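Local coordinates for chitinase A (Cycas revoluta, PDB 4MNK), which probably hydrolyses the beta-1,4 linkages of chitin as a plant class V, family 18 chitinase, and binds N-acetylglucosamine oligomers in its cleft, at residues A[270-275]-A[331-336]; A[325-330]-A[337-342]. One frame throughout, in Å; residues are numbered along the deposited sequence. Where two conformers were deposited one is given.

Interaction 1. Residues A[270-275]-A[331-336]; sequences SFSEIQ and NQDIDA. With NAG (2-acetamido-2-deoxy-beta-D-glucopyranose), chain B.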
loop_
_atom_site.group_PDB
_atom_site.type_symbol
_atom_site.label_atom_id
_atom_site.label_comp_id
_atom_site.label_asym_id
_atom_site.label_seq_id
_atom_site.Cartn_x
_atom_site.Cartn_y
_atom_site.Cartn_z
ATOM N N SER A 270 3.859 9.531 11.352
ATOM C CA SER A 270 3.307 8.212 11.675
ATOM C C SER A 270 2.141 8.356 12.647
ATOM O O SER A 270 2.093 9.317 13.426
ATOM C CB SER A 270 4.377 7.315 12.291
ATOM O OG SER A 270 4.660 7.711 13.621
ATOM N N PHE A 271 1.207 7.409 12.612
ATOM C CA PHE A 271 0.099 7.411 13.564
ATOM C C PHE A 271 0.596 7.489 15.007
ATOM O O PHE A 271 0.048 8.240 15.812
ATOM C CB PHE A 271 -0.798 6.189 13.371
ATOM C CG PHE A 271 -1.983 6.161 14.293
ATOM C CD1 PHE A 271 -2.019 5.289 15.373
ATOM C CD2 PHE A 271 -3.060 7.018 14.087
ATOM C CE1 PHE A 271 -3.115 5.266 16.231
ATOM C CE2 PHE A 271 -4.161 7.003 14.941
ATOM C CZ PHE A 271 -4.186 6.123 16.011
ATOM N N SER A 272 1.638 6.723 15.327
ATOM C CA SER A 272 2.214 6.740 16.671
ATOM C C SER A 272 2.719 8.135 17.058
ATOM O O SER A 272 2.509 8.584 18.187
ATOM C CB SER A 272 3.318 5.691 16.805
ATOM O OG SER A 272 2.774 4.390 16.678
ATOM N N GLU A 273 3.354 8.828 16.118
ATOM C CA GLU A 273 3.795 10.198 16.367
ATOM C C GLU A 273 2.615 11.167 16.482
ATOM O O GLU A 273 2.684 12.137 17.233
ATOM C CB GLU A 273 4.807 10.668 15.319
ATOM C CG GLU A 273 6.185 9.995 15.412
ATOM C CD GLU A 273 6.932 10.268 16.723
ATOM O OE1 GLU A 273 6.589 11.233 17.445
ATOM O OE2 GLU A 273 7.878 9.511 17.029
ATOM N N ILE A 274 1.536 10.893 15.753
ATOM C CA ILE A 274 0.306 11.679 15.872
ATOM C C ILE A 274 -0.319 11.502 17.258
ATOM O O ILE A 274 -0.810 12.468 17.847
ATOM C CB ILE A 274 -0.700 11.344 14.743
ATOM C CG1 ILE A 274 -0.122 11.778 13.392
ATOM C CG2 ILE A 274 -2.053 12.014 14.992
ATOM C CD1 ILE A 274 -0.832 11.202 12.181
ATOM N N GLN A 275 -0.274 10.282 17.790
ATOM C CA GLN A 275 -0.718 10.033 19.163
ATOM C C GLN A 275 0.114 10.826 20.174
ATOM O O GLN A 275 -0.434 11.392 21.125
ATOM C CB GLN A 275 -0.695 8.536 19.498
ATOM C CG GLN A 275 -1.580 7.669 18.603
ATOM C CD GLN A 275 -3.043 8.070 18.653
ATOM O OE1 GLN A 275 -3.767 7.707 19.578
ATOM N NE2 GLN A 275 -3.486 8.815 17.646
ATOM N N ASN A 331 4.873 -0.470 10.894
ATOM C CA ASN A 331 5.809 0.164 11.824
ATOM C C ASN A 331 5.326 1.528 12.316
ATOM O O ASN A 331 5.826 2.037 13.316
ATOM C CB ASN A 331 7.186 0.318 11.176
ATOM C CG ASN A 331 7.159 1.225 9.960
ATOM O OD1 ASN A 331 7.864 2.233 9.896
ATOM N ND2 ASN A 331 6.331 0.879 8.994
ATOM N N GLN A 332 4.354 2.110 11.616
ATOM C CA GLN A 332 3.871 3.459 11.923
ATOM C C GLN A 332 2.786 3.505 13.003
ATOM O O GLN A 332 2.383 4.590 13.432
ATOM C CB GLN A 332 3.376 4.136 10.647
ATOM C CG GLN A 332 4.446 4.354 9.588
ATOM C CD GLN A 332 3.864 4.793 8.253
ATOM O OE1 GLN A 332 2.748 4.408 7.884
ATOM N NE2 GLN A 332 4.617 5.597 7.518
ATOM N N ASP A 333 2.313 2.333 13.422
ATOM C CA ASP A 333 1.340 2.200 14.505
ATOM C C ASP A 333 1.899 1.148 15.458
ATOM O O ASP A 333 1.507 -0.026 15.423
ATOM C CB ASP A 333 -0.024 1.789 13.938
ATOM C CG ASP A 333 -1.140 1.780 14.979
ATOM O OD1 ASP A 333 -0.878 1.877 16.200
ATOM O OD2 ASP A 333 -2.307 1.663 14.555
ATOM N N ILE A 334 2.835 1.577 16.298
ATOM C CA ILE A 334 3.629 0.636 17.092
ATOM C C ILE A 334 2.797 -0.190 18.074
ATOM O O ILE A 334 3.138 -1.338 18.357
ATOM C CB ILE A 334 4.862 1.304 17.772
ATOM C CG1 ILE A 334 4.442 2.330 18.830
ATOM C CG2 ILE A 334 5.782 1.931 16.720
ATOM C CD1 ILE A 334 5.571 2.760 19.757
ATOM N N ASP A 335 1.696 0.379 18.560
ATOM C CA ASP A 335 0.802 -0.328 19.479
ATOM C C ASP A 335 -0.328 -1.074 18.759
ATOM O O ASP A 335 -1.196 -1.670 19.403
ATOM C CB ASP A 335 0.240 0.638 20.530
ATOM C CG ASP A 335 1.308 1.152 21.481
ATOM O OD1 ASP A 335 2.123 0.335 21.957
ATOM O OD2 ASP A 335 1.332 2.369 21.755
ATOM N N ALA A 336 -0.297 -1.040 17.426
ATOM C CA ALA A 336 -1.305 -1.690 16.573
ATOM C C ALA A 336 -2.752 -1.315 16.928
ATOM O O ALA A 336 -3.651 -2.162 16.926
ATOM C CB ALA A 336 -1.112 -3.213 16.558
HETATM C C1 NAG B . 7.041 5.371 1.478
HETATM C C2 NAG B . 7.344 5.922 2.867
HETATM C C3 NAG B . 8.809 6.338 2.970
HETATM C C4 NAG B . 9.763 5.244 2.476
HETATM C C5 NAG B . 9.273 4.581 1.178
HETATM C C6 NAG B . 10.045 3.298 0.877
HETATM C C7 NAG B . 5.483 6.960 4.060
HETATM C C8 NAG B . 4.683 8.210 4.272
HETATM N N2 NAG B . 6.479 7.047 3.179
HETATM O O3 NAG B . 9.097 6.653 4.315
HETATM O O4 NAG B . 11.036 5.814 2.240
HETATM O O5 NAG B . 7.889 4.267 1.224
HETATM O O6 NAG B . 9.748 2.307 1.839
HETATM O O7 NAG B . 5.204 5.935 4.682
HETATM O O HOH W 1 0.703 3.179 18.016
#

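Interaction 2. Residues A[325-330]-A[337-342]; sequences YFFWSV and ILPKIA. With NAG (2-acetamido-2-deoxy-beta-D-glucopyranose), chain C; NAG (2-acetamido-2-deoxy-beta-D-glucopyranose), chain B.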
loop_
_atom_site.group_PDB
_atom_site.type_symbol
_atom_site.label_atom_id
_atom_site.label_comp_id
_atom_site.label_asym_id
_atom_site.label_seq_id
_atom_site.Cartn_x
_atom_site.Cartn_y
_atom_site.Cartn_z
ATOM N N TYR A 325 -8.847 -5.238 3.409
ATOM C CA TYR A 325 -8.149 -3.965 3.568
ATOM C C TYR A 325 -6.659 -4.214 3.778
ATOM O O TYR A 325 -6.258 -5.316 4.164
ATOM C CB TYR A 325 -8.712 -3.183 4.764
ATOM C CG TYR A 325 -8.631 -3.949 6.067
ATOM C CD1 TYR A 325 -7.465 -3.942 6.835
ATOM C CD2 TYR A 325 -9.714 -4.694 6.527
ATOM C CE1 TYR A 325 -7.379 -4.658 8.022
ATOM C CE2 TYR A 325 -9.641 -5.412 7.717
ATOM C CZ TYR A 325 -8.471 -5.387 8.457
ATOM O OH TYR A 325 -8.396 -6.087 9.637
ATOM N N PHE A 326 -5.850 -3.189 3.522
ATOM C CA PHE A 326 -4.429 -3.235 3.860
ATOM C C PHE A 326 -3.984 -1.965 4.565
ATOM O O PHE A 326 -4.592 -0.910 4.394
ATOM C CB PHE A 326 -3.545 -3.554 2.633
ATOM C CG PHE A 326 -3.223 -2.372 1.753
ATOM C CD1 PHE A 326 -2.200 -1.487 2.090
ATOM C CD2 PHE A 326 -3.902 -2.179 0.556
ATOM C CE1 PHE A 326 -1.886 -0.413 1.265
ATOM C CE2 PHE A 326 -3.591 -1.107 -0.280
ATOM C CZ PHE A 326 -2.583 -0.220 0.077
ATOM N N PHE A 327 -2.919 -2.081 5.354
ATOM C CA PHE A 327 -2.300 -0.936 6.000
ATOM C C PHE A 327 -0.890 -0.708 5.470
ATOM O O PHE A 327 -0.079 -1.640 5.426
ATOM C CB PHE A 327 -2.213 -1.145 7.510
ATOM C CG PHE A 327 -3.527 -1.038 8.225
ATOM C CD1 PHE A 327 -4.143 -2.170 8.751
ATOM C CD2 PHE A 327 -4.144 0.201 8.391
ATOM C CE1 PHE A 327 -5.354 -2.067 9.431
ATOM C CE2 PHE A 327 -5.353 0.312 9.070
ATOM C CZ PHE A 327 -5.958 -0.823 9.589
ATOM N N TRP A 328 -0.606 0.529 5.074
ATOM C CA TRP A 328 0.767 0.975 4.863
ATOM C C TRP A 328 1.078 2.046 5.909
ATOM O O TRP A 328 0.419 3.085 5.908
ATOM C CB TRP A 328 0.978 1.578 3.464
ATOM C CG TRP A 328 2.371 2.123 3.355
ATOM C CD1 TRP A 328 2.799 3.362 3.745
ATOM C CD2 TRP A 328 3.534 1.420 2.905
ATOM N NE1 TRP A 328 4.154 3.477 3.547
ATOM C CE2 TRP A 328 4.630 2.302 3.031
ATOM C CE3 TRP A 328 3.755 0.135 2.392
ATOM C CZ2 TRP A 328 5.931 1.937 2.664
ATOM C CZ3 TRP A 328 5.048 -0.227 2.032
ATOM C CH2 TRP A 328 6.118 0.671 2.171
ATOM N N SER A 329 2.057 1.846 6.797
ATOM C CA SER A 329 2.849 0.627 6.965
ATOM C C SER A 329 2.877 0.317 8.463
ATOM O O SER A 329 2.761 1.228 9.292
ATOM C CB SER A 329 4.269 0.807 6.405
ATOM O OG SER A 329 4.941 1.924 6.974
ATOM N N VAL A 330 3.030 -0.957 8.815
ATOM C CA VAL A 330 2.736 -1.413 10.180
ATOM C C VAL A 330 3.663 -0.871 11.273
ATOM O O VAL A 330 3.274 -0.816 12.437
ATOM C CB VAL A 330 2.607 -2.959 10.274
ATOM C CG1 VAL A 330 1.481 -3.453 9.375
ATOM C CG2 VAL A 330 3.925 -3.656 9.934
ATOM N N ILE A 337 -2.963 -0.032 17.215
ATOM C CA ILE A 337 -4.282 0.484 17.567
ATOM C C ILE A 337 -5.257 0.343 16.397
ATOM O O ILE A 337 -6.362 -0.183 16.550
ATOM C CB ILE A 337 -4.196 1.970 18.019
ATOM C CG1 ILE A 337 -3.224 2.135 19.201
ATOM C CG2 ILE A 337 -5.589 2.551 18.316
ATOM C CD1 ILE A 337 -3.544 1.303 20.444
ATOM N N LEU A 338 -4.834 0.798 15.224
ATOM C CA LEU A 338 -5.711 0.787 14.061
ATOM C C LEU A 338 -5.891 -0.607 13.446
ATOM O O LEU A 338 -7.007 -0.962 13.071
ATOM C CB LEU A 338 -5.293 1.849 13.039
ATOM C CG LEU A 338 -5.262 3.280 13.594
ATOM C CD1 LEU A 338 -4.836 4.255 12.519
ATOM C CD2 LEU A 338 -6.609 3.693 14.188
ATOM N N PRO A 339 -4.812 -1.419 13.366
ATOM C CA PRO A 339 -5.059 -2.802 12.949
ATOM C C PRO A 339 -6.019 -3.576 13.865
ATOM O O PRO A 339 -6.764 -4.427 13.381
ATOM C CB PRO A 339 -3.654 -3.417 12.946
ATOM C CG PRO A 339 -2.767 -2.263 12.624
ATOM C CD PRO A 339 -3.367 -1.121 13.397
ATOM N N LYS A 340 -6.022 -3.275 15.164
ATOM C CA LYS A 340 -6.955 -3.921 16.089
ATOM C C LYS A 340 -8.416 -3.561 15.803
ATOM O O LYS A 340 -9.264 -4.447 15.694
ATOM C CB LYS A 340 -6.580 -3.628 17.548
ATOM C CG LYS A 340 -7.539 -4.195 18.603
ATOM C CD LYS A 340 -7.670 -5.713 18.538
ATOM C CE LYS A 340 -8.480 -6.243 19.715
ATOM N NZ LYS A 340 -9.124 -7.555 19.418
ATOM N N ILE A 341 -8.687 -2.264 15.680
ATOM C CA ILE A 341 -10.018 -1.775 15.339
ATOM C C ILE A 341 -10.513 -2.369 14.024
ATOM O O ILE A 341 -11.653 -2.823 13.931
ATOM C CB ILE A 341 -10.026 -0.244 15.267
ATOM C CG1 ILE A 341 -10.039 0.318 16.683
ATOM C CG2 ILE A 341 -11.229 0.250 14.483
ATOM C CD1 ILE A 341 -9.010 1.355 16.907
ATOM N N ALA A 342 -9.636 -2.390 13.026
ATOM C CA ALA A 342 -9.961 -2.918 11.698
ATOM C C ALA A 342 -10.345 -4.398 11.763
ATOM O O ALA A 342 -11.364 -4.807 11.197
ATOM C CB ALA A 342 -8.809 -2.701 10.743
HETATM C C1 NAG C . 2.882 4.627 -1.640
HETATM C C2 NAG C . 3.958 3.533 -1.591
HETATM C C3 NAG C . 4.778 3.607 -0.301
HETATM C C4 NAG C . 5.172 5.034 0.091
HETATM C C5 NAG C . 3.960 5.967 -0.019
HETATM C C6 NAG C . 4.278 7.422 0.331
HETATM C C7 NAG C . 2.419 1.660 -1.003
HETATM C C8 NAG C . 2.028 0.248 -1.333
HETATM N N2 NAG C . 3.407 2.187 -1.740
HETATM O O1 NAG C . 2.309 4.671 -2.927
HETATM O O3 NAG C . 5.927 2.793 -0.421
HETATM O O4 NAG C . 5.649 5.012 1.419
HETATM O O5 NAG C . 3.438 5.895 -1.331
HETATM O O6 NAG C . 5.241 7.947 -0.557
HETATM O O7 NAG C . 1.829 2.257 -0.100
HETATM C C1 NAG B . 7.041 5.371 1.478
HETATM C C2 NAG B . 7.344 5.922 2.867
HETATM C C3 NAG B . 8.809 6.338 2.970
HETATM C C4 NAG B . 9.763 5.244 2.476
HETATM C C5 NAG B . 9.273 4.581 1.178
HETATM C C6 NAG B . 10.045 3.298 0.877
HETATM C C7 NAG B . 5.483 6.960 4.060
HETATM C C8 NAG B . 4.683 8.210 4.272
HETATM N N2 NAG B . 6.479 7.047 3.179
HETATM O O3 NAG B . 9.097 6.653 4.315
HETATM O O4 NAG B . 11.036 5.814 2.240
HETATM O O5 NAG B . 7.889 4.267 1.224
HETATM O O6 NAG B . 9.748 2.307 1.839
HETATM O O7 NAG B . 5.204 5.935 4.682
HETATM O O HOH W 2 -6.134 -5.645 10.958
#

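Interaction 1. Residues A[270-275]-A[331-336]
Ser272 N, in the first turn of helix 271-279, donates to the carbonyl oxygen of Gln332 at 2.9 Å (N-H...O angle 163°). The contact sets a helix N-terminus, N-capped by Ser270, whose OG accepts from Glu273 N at 3.0 Å, against the loop that follows strand 324-328 of the TIM barrel of family 18 glycosidases. The helix dipole would probably polarise the Gln332 carbonyl further. Ser272 OG, anti to its own carbonyl carbon (chi1 -65°), lies 3.3 Å from Gln332 O, at most a weak bond, since its one proton has another acceptor within reach. A water joins this OG to Asp333 OD1, to which it donates, and to Asp335 N. The Phe271 ring and the Asp333 carboxylate run side by side with planes 52° apart, Phe271 CD1 lying 3.6 Å from Asp333 CG. The strongest partner of Asp333 lies outside the two segments: OD2 accepts from Leu338 N, and OD1 from Ile337 N. Gln332 CB packs on Ser270 CB at 3.7 Å, and its chain, extended beyond CG, carries the amide into the glycan pocket, where NE2 donates to O7 of the chain B sugar at 2.9 Å.

Interaction 2. Residues A[325-330]-A[337-342]
Tyr325 and Phe327 extend from the last strand of the TIM barrel onto helix 337-346, the strand-to-helix packing of this fold; the axes of strand 325-328 and helix segment 337-342 are 10.2 Å apart and antiparallel (177°). The apolar contacts centre on Ala342 CB, which lies 3.5 Å from Tyr325 CZ and, in the plane of the other ring at its edge, 3.6 Å from Phe327 CZ. Pro339 CG covers one face of the Phe327 ring, 4.1 Å from CD1. The polar link is a water: Tyr325 OH donates to it, it donates to Pro339 O at 2.8 Å, and it lies in the plane of both rings, at their edges. Sugar contacts belong to Trp328, where CG anti to the backbone N (chi1 175°) carries the indole out toward the glycan. C3 of the chain C sugar lies 3.5 Å above one indole face, offset toward the rim, while Ser329 CB backs the centre of the opposite face. An alanine at Trp328 would probably leave that C3 without the indole face beneath it, and O7 of the chain B sugar with one donor fewer. Trp328 NE1 reaches this O7 at 2.9 Å (N-H...O angle 157°).

How the interactions relate
Interaction 2 is the core contact: all five of its touching residues are buried, and it is held by apolar packing with one bridging water. Interaction 1 is partly exposed and lies farther out, its centre about 16 Å from the centre of the chain against about 11 Å for interaction 2; it relies on one firm backbone bond and a water-mediated link. Segment 331-336 lies in the loop between strand 324-328 and helix 337-346, the two elements that interaction 2 packs together. Asp333 couples the contacts through its bonds to the start of that helix, and Phe271 CD2 packs 3.6 Å from Leu338 CD1. Both contacts also reach the chain B sugar, through Gln332 and Trp328.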